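Local coordinates for arginine decarboxylase, A207R protein (Paramecium bursaria Chlorella virus 1, PDB 2NVA), which catalyses the pyridoxal 5'-phosphate-dependent decarboxylation of arginine to agmatine, at residues P24-V27 and E28-D32; F149-E153 and D154-H158; S3-N6 and N7-A11. All blocks are in the same frame, centred on the assembly; numbering follows the deposited sequence.

Contact 1. Residues P24-V27 and E28-D32; sequences PKIV and EDLID
Lys25 and Glu28 illustrate how two chains one helical turn apart can run side by side, both leading the same way from the helix. The lysine chain does not simply stretch toward the acid. Bends at chi2 (-76°) and chi4 (-70°) lay it alongside the acid, with its methylene carbon CD 3.3 Å from Glu28 OE2. The ammonium group is a looser partner, with Lys25 NZ and Glu28 OE2 forming a long salt bridge of 3.8 Å. The acid is therefore met by the aliphatic stem as much as by the charge at its end.

Round the helix, Ile26 and Leu30 repeat the parallel arrangement with apolar groups: the branch methyl CG2 of Ile26 rests 4.0 Å from Leu30 CD1. Val27 and Ile31 approach differently, their side chains crossing at a slant, with Val27 CG1 3.8 Å from Ile31 CD1. Ile31 also lays CG1 against the carbonyl of its partner, 3.2 Å from Val27 O. Beneath all three pairs run regular alpha-helical bonds, from Glu28 N to Pro24 O (2.9 Å) through to Ile31 N to Val27 O (2.8 Å).

Pro24 opens helix 24-37, which leads into strand 41-46 of the TIM barrel. The buried side of helix 24-37 packs on two other helices: Val27 touches Leu55 and Pro24 touches Val54 and Thr58 of helix 53-61, while Leu30 and Ile31 lie on Phe257 of helix 255-258.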
# COMPACT_ATOMS: atom_id res chain seq x y z
N PRO A 24 13.41 22.26 1.87
CA PRO A 24 14.17 22.17 3.11
C PRO A 24 14.00 23.39 4.02
O PRO A 24 13.99 23.23 5.24
CB PRO A 24 15.63 22.04 2.63
CG PRO A 24 15.53 21.52 1.24
CD PRO A 24 14.24 22.00 0.67
N LYS A 25 13.85 24.58 3.44
CA LYS A 25 13.71 25.81 4.24
C LYS A 25 12.46 25.79 5.12
O LYS A 25 12.48 26.31 6.24
CB LYS A 25 13.69 27.05 3.34
CG LYS A 25 14.88 27.11 2.38
CD LYS A 25 16.17 27.54 3.06
CE LYS A 25 17.41 27.23 2.20
NZ LYS A 25 17.64 25.72 2.13
N ILE A 26 11.38 25.21 4.61
CA ILE A 26 10.18 25.05 5.41
C ILE A 26 10.48 24.24 6.67
O ILE A 26 10.09 24.63 7.77
CB ILE A 26 9.00 24.43 4.59
CG1 ILE A 26 8.38 25.52 3.69
CG2 ILE A 26 7.93 23.83 5.52
CD1 ILE A 26 7.18 25.03 2.85
N VAL A 27 11.19 23.14 6.51
CA VAL A 27 11.52 22.25 7.62
C VAL A 27 12.50 22.93 8.59
O VAL A 27 12.32 22.82 9.80
CB VAL A 27 12.08 20.91 7.12
CG1 VAL A 27 12.62 20.04 8.28
CG2 VAL A 27 10.97 20.18 6.36
N GLU A 28 13.49 23.65 8.05
CA GLU A 28 14.39 24.46 8.89
C GLU A 28 13.64 25.43 9.79
O GLU A 28 13.92 25.52 11.00
CB GLU A 28 15.43 25.21 8.05
CG GLU A 28 16.40 24.26 7.33
CD GLU A 28 17.36 24.99 6.41
OE1 GLU A 28 18.50 24.48 6.24
OE2 GLU A 28 16.99 26.06 5.85
N ASP A 29 12.69 26.17 9.21
CA ASP A 29 11.86 27.09 9.98
C ASP A 29 11.06 26.37 11.05
O ASP A 29 10.92 26.87 12.15
CB ASP A 29 10.94 27.89 9.05
CG ASP A 29 11.71 28.85 8.16
OD1 ASP A 29 11.10 29.34 7.18
OD2 ASP A 29 12.91 29.14 8.42
N LEU A 30 10.53 25.18 10.71
CA LEU A 30 9.77 24.40 11.67
C LEU A 30 10.63 23.82 12.78
O LEU A 30 10.14 23.66 13.91
CB LEU A 30 8.96 23.28 10.98
CG LEU A 30 7.70 23.75 10.23
CD1 LEU A 30 7.15 22.67 9.32
CD2 LEU A 30 6.62 24.22 11.22
N ILE A 31 11.88 23.48 12.47
CA ILE A 31 12.81 23.03 13.51
C ILE A 31 13.07 24.17 14.48
O ILE A 31 13.10 23.97 15.70
CB ILE A 31 14.12 22.49 12.91
CG1 ILE A 31 13.84 21.19 12.13
CG2 ILE A 31 15.17 22.27 14.03
CD1 ILE A 31 14.94 20.81 11.15
N ASP A 32 13.21 25.38 13.95
CA ASP A 32 13.37 26.56 14.80
C ASP A 32 12.15 26.80 15.68
O ASP A 32 12.29 27.20 16.83
CB ASP A 32 13.68 27.82 13.98
CG ASP A 32 15.06 27.77 13.34
OD1 ASP A 32 15.32 28.60 12.44
OD2 ASP A 32 15.88 26.90 13.71

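Contact 2. Residues F149-E153 and D154-H158; sequences FGANE and DEIRH
Asn152 and Glu155 hold each other through two bonds that run in opposite senses. The backbone N of Asn152 donates to Glu155 OE2 at 2.9 Å, using the anti lone pair of the carboxylate oxygen, and Glu155 N returns a bond of 3.0 Å to Asn152 O, reaching it from above the carbonyl plane. The glutamate can curl back because its CG lies between the backbone N and the carbonyl carbon (chi1 49°), from where the otherwise extended chain runs back to the backbone N of Asn152. The planes of the Asn152 amide and this carboxylate are nearly parallel, 18° apart, although the two side chains cross obliquely. OE2 is gripped a second time, by a salt bridge from Arg274 of the second subunit; that arginine also bonds to Gly150 O, so the ionised form of the acid is probably favoured.

Water extends the network on the outer side. One molecule accepts from Asn152 ND2 and donates to Asp154 OD2 at 3.0 Å; another donates to Glu153 O and accepts from Arg157 N. The direct bond from Ile156 N to Glu153 O, at 3.4 Å, is weak.

On the inner side Ile156 swings CD1 to 3.5 Å from Ala151 CB and 3.4 Å from Asn152 O. Both side chains also rest on Leu132 of strand 129-133, while Ile156 reaches Ala197 of helix 184-204.

Residues 152-155 form a type I beta turn that delivers the chain into helix 156-165 of the TIM barrel. The glutamate-to-backbone bond resembles one half of a capping box, here placed at the dimer interface.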
# COMPACT_ATOMS: atom_id res chain seq x y z
N PHE A 149 0.99 -2.03 20.49
CA PHE A 149 2.23 -1.63 21.17
C PHE A 149 1.99 -1.05 22.55
O PHE A 149 0.97 -0.39 22.78
CB PHE A 149 2.98 -0.59 20.32
CG PHE A 149 3.47 -1.13 19.00
CD1 PHE A 149 4.48 -2.10 18.97
CD2 PHE A 149 2.93 -0.69 17.81
CE1 PHE A 149 4.95 -2.60 17.77
CE2 PHE A 149 3.39 -1.18 16.60
CZ PHE A 149 4.41 -2.14 16.58
N GLY A 150 2.95 -1.25 23.45
CA GLY A 150 2.92 -0.62 24.76
C GLY A 150 2.47 -1.57 25.85
O GLY A 150 1.52 -2.34 25.66
N ALA A 151 3.15 -1.50 26.99
CA ALA A 151 2.82 -2.34 28.14
C ALA A 151 1.59 -1.79 28.87
O ALA A 151 1.42 -0.58 29.01
CB ALA A 151 3.99 -2.40 29.09
N ASN A 152 0.75 -2.71 29.35
CA ASN A 152 -0.40 -2.35 30.16
C ASN A 152 0.05 -2.00 31.56
O ASN A 152 1.12 -2.44 32.00
CB ASN A 152 -1.38 -3.52 30.20
CG ASN A 152 -1.95 -3.84 28.85
OD1 ASN A 152 -2.32 -2.94 28.10
ND2 ASN A 152 -2.04 -5.13 28.53
N GLU A 153 -0.76 -1.21 32.27
CA GLU A 153 -0.36 -0.74 33.61
C GLU A 153 0.01 -1.92 34.52
O GLU A 153 0.96 -1.83 35.32
CB GLU A 153 -1.43 0.14 34.26
CG GLU A 153 -0.87 0.94 35.45
CD GLU A 153 -1.95 1.51 36.36
OE1 GLU A 153 -2.86 2.21 35.86
OE2 GLU A 153 -1.89 1.26 37.58
N ASP A 154 -0.71 -3.03 34.38
CA ASP A 154 -0.52 -4.15 35.29
C ASP A 154 0.76 -4.98 35.06
O ASP A 154 1.09 -5.83 35.87
CB ASP A 154 -1.76 -5.04 35.32
CG ASP A 154 -2.04 -5.73 34.00
OD1 ASP A 154 -3.16 -6.27 33.87
OD2 ASP A 154 -1.19 -5.79 33.08
N GLU A 155 1.47 -4.73 33.97
CA GLU A 155 2.71 -5.46 33.75
C GLU A 155 3.96 -4.60 33.86
O GLU A 155 5.07 -5.10 33.67
CB GLU A 155 2.68 -6.20 32.42
CG GLU A 155 2.25 -5.34 31.30
CD GLU A 155 2.17 -6.04 29.95
OE1 GLU A 155 2.52 -7.25 29.84
OE2 GLU A 155 1.75 -5.37 28.99
N ILE A 156 3.79 -3.31 34.14
CA ILE A 156 4.92 -2.38 34.24
C ILE A 156 5.97 -2.88 35.24
O ILE A 156 7.15 -3.02 34.88
CB ILE A 156 4.47 -0.91 34.61
CG1 ILE A 156 3.57 -0.27 33.51
CG2 ILE A 156 5.68 0.00 34.85
CD1 ILE A 156 4.05 -0.63 32.11
N ARG A 157 5.56 -3.14 36.48
CA ARG A 157 6.52 -3.58 37.50
C ARG A 157 7.22 -4.88 37.13
O ARG A 157 8.44 -5.00 37.26
CB ARG A 157 5.90 -3.66 38.91
CG ARG A 157 7.02 -3.72 39.94
CD ARG A 157 6.58 -3.79 41.39
NE ARG A 157 7.78 -3.95 42.21
CZ ARG A 157 8.50 -2.94 42.71
NH1 ARG A 157 8.16 -1.68 42.49
NH2 ARG A 157 9.58 -3.22 43.44
N HIS A 158 6.45 -5.85 36.65
CA HIS A 158 7.00 -7.14 36.22
C HIS A 158 8.09 -6.97 35.16
O HIS A 158 9.16 -7.57 35.27
CB HIS A 158 5.89 -8.05 35.67
CG HIS A 158 6.41 -9.24 34.92
ND1 HIS A 158 6.95 -10.34 35.55
CD2 HIS A 158 6.50 -9.49 33.59
CE1 HIS A 158 7.35 -11.22 34.64
NE2 HIS A 158 7.09 -10.72 33.44
O HOH W 1 -1.57 -7.25 30.44
O HOH W 2 2.81 -2.71 37.31

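Contact 3. Residues S3-N6 and N7-A11; sequences SVVN and NILKA
Asn7 N donates to Ser3 O at 2.8 Å, the shortest bond in a run of i-to-i+4 links that defines the alpha-helix at the amino-terminal end of the chain. Ile8 N to Val4 O and Leu9 N to Val5 O follow at 3.0 Å, and Lys10 N to Asn6 O continues the series at 3.1 Å. The carbonyls are also overlaid by the side chains of the following turn, and it is here that the individual residues differ.

Ile8 turns its CG1, anti to its own carbonyl carbon (chi1 -60°), over the second of these oxygens, 3.2 Å from Val4 O. Leu9 runs past the third carbonyl, and its CD1 meets the valine one turn back only loosely, 4.3 Å from Val5 CG1.

The helix is amphipathic. Val5, Ile8 and Leu9 make up its inward side and rest on Phe19 of strand 18-22, while Val5 also reaches Val21 of the same strand, and Val5 and Leu9 share Leu305. Helix 2-11 is thus laid against the mixed beta-sheet rather than against the TIM barrel. Ser3, Asn7 and Lys10 follow the exposed side, where Asn7 and Lys10 meet a neighbouring molecule in the crystal.

Just past residues 7-11, His12 ND1 is hydrogen-bonded to Ile8 O. Within the helix, the last turn shows a long chain folded back upon the backbone: Lys10 bends at chi3 (-84°), which brings its CE, next to the terminal ammonium, to 3.3 Å from Asn6 O.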
# COMPACT_ATOMS: atom_id res chain seq x y z
N SER A 3 3.10 29.75 -8.09
CA SER A 3 4.10 30.32 -8.99
C SER A 3 5.31 29.39 -9.22
O SER A 3 5.72 29.18 -10.37
CB SER A 3 4.55 31.68 -8.46
OG SER A 3 5.61 32.19 -9.28
N VAL A 4 5.86 28.84 -8.15
CA VAL A 4 6.99 27.92 -8.20
C VAL A 4 6.69 26.67 -9.05
O VAL A 4 7.49 26.29 -9.91
CB VAL A 4 7.42 27.48 -6.77
CG1 VAL A 4 8.48 26.38 -6.82
CG2 VAL A 4 7.93 28.67 -5.96
N VAL A 5 5.55 26.03 -8.78
CA VAL A 5 5.18 24.82 -9.53
C VAL A 5 4.97 25.16 -11.02
O VAL A 5 5.43 24.42 -11.90
CB VAL A 5 3.92 24.12 -8.95
CG1 VAL A 5 3.54 22.89 -9.78
CG2 VAL A 5 4.17 23.70 -7.52
N ASN A 6 4.30 26.27 -11.28
CA ASN A 6 4.11 26.73 -12.65
C ASN A 6 5.46 26.98 -13.32
O ASN A 6 5.62 26.64 -14.49
CB ASN A 6 3.21 27.97 -12.73
CG ASN A 6 1.73 27.62 -12.90
OD1 ASN A 6 0.88 28.06 -12.12
ND2 ASN A 6 1.42 26.79 -13.90
N ASN A 7 6.42 27.55 -12.59
CA ASN A 7 7.75 27.78 -13.17
C ASN A 7 8.48 26.48 -13.49
O ASN A 7 9.15 26.38 -14.51
CB ASN A 7 8.60 28.67 -12.27
CG ASN A 7 8.14 30.12 -12.27
OD1 ASN A 7 8.59 30.89 -11.43
ND2 ASN A 7 7.23 30.50 -13.17
N ILE A 8 8.33 25.47 -12.62
CA ILE A 8 8.90 24.15 -12.87
C ILE A 8 8.33 23.53 -14.15
O ILE A 8 9.08 22.95 -14.95
CB ILE A 8 8.62 23.18 -11.69
CG1 ILE A 8 9.23 23.69 -10.39
CG2 ILE A 8 9.07 21.75 -12.02
CD1 ILE A 8 10.73 23.75 -10.40
N LEU A 9 7.02 23.64 -14.33
CA LEU A 9 6.36 23.09 -15.51
C LEU A 9 6.83 23.79 -16.78
O LEU A 9 6.99 23.13 -17.81
CB LEU A 9 4.84 23.21 -15.39
CG LEU A 9 4.21 22.28 -14.35
CD1 LEU A 9 2.77 22.72 -14.04
CD2 LEU A 9 4.27 20.81 -14.80
N LYS A 10 7.05 25.10 -16.71
CA LYS A 10 7.52 25.84 -17.89
C LYS A 10 8.98 25.52 -18.23
O LYS A 10 9.37 25.50 -19.40
CB LYS A 10 7.32 27.35 -17.70
CG LYS A 10 5.89 27.80 -18.07
CD LYS A 10 5.66 29.27 -17.73
CE LYS A 10 5.26 29.41 -16.27
NZ LYS A 10 5.66 30.74 -15.64
N ALA A 11 9.77 25.29 -17.19
CA ALA A 11 11.18 24.94 -17.34
C ALA A 11 11.39 23.47 -17.75
O ALA A 11 12.41 23.14 -18.37
CB ALA A 11 11.94 25.24 -16.04

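In the fold
Along the chain the order is contact 3, contact 1, contact 2. Contacts 3 and 1 lie on successive helices, 2-11 and 24-37, joined through strand 18-22; their centres are about 22 Å apart. That strand belongs to the mixed sheet on which helix 2-11 packs, whereas helix 24-37 leads into the parallel barrel, so the pair marks the passage from one domain to the other. Contact 2 shares the barrel but sits across the chain's centre from contact 1, at the dimer interface, its centre about 37 Å away and about 53 Å from that of contact 3. Contacts 3 and 1 are helical, while contact 2 is a turn entering a barrel helix.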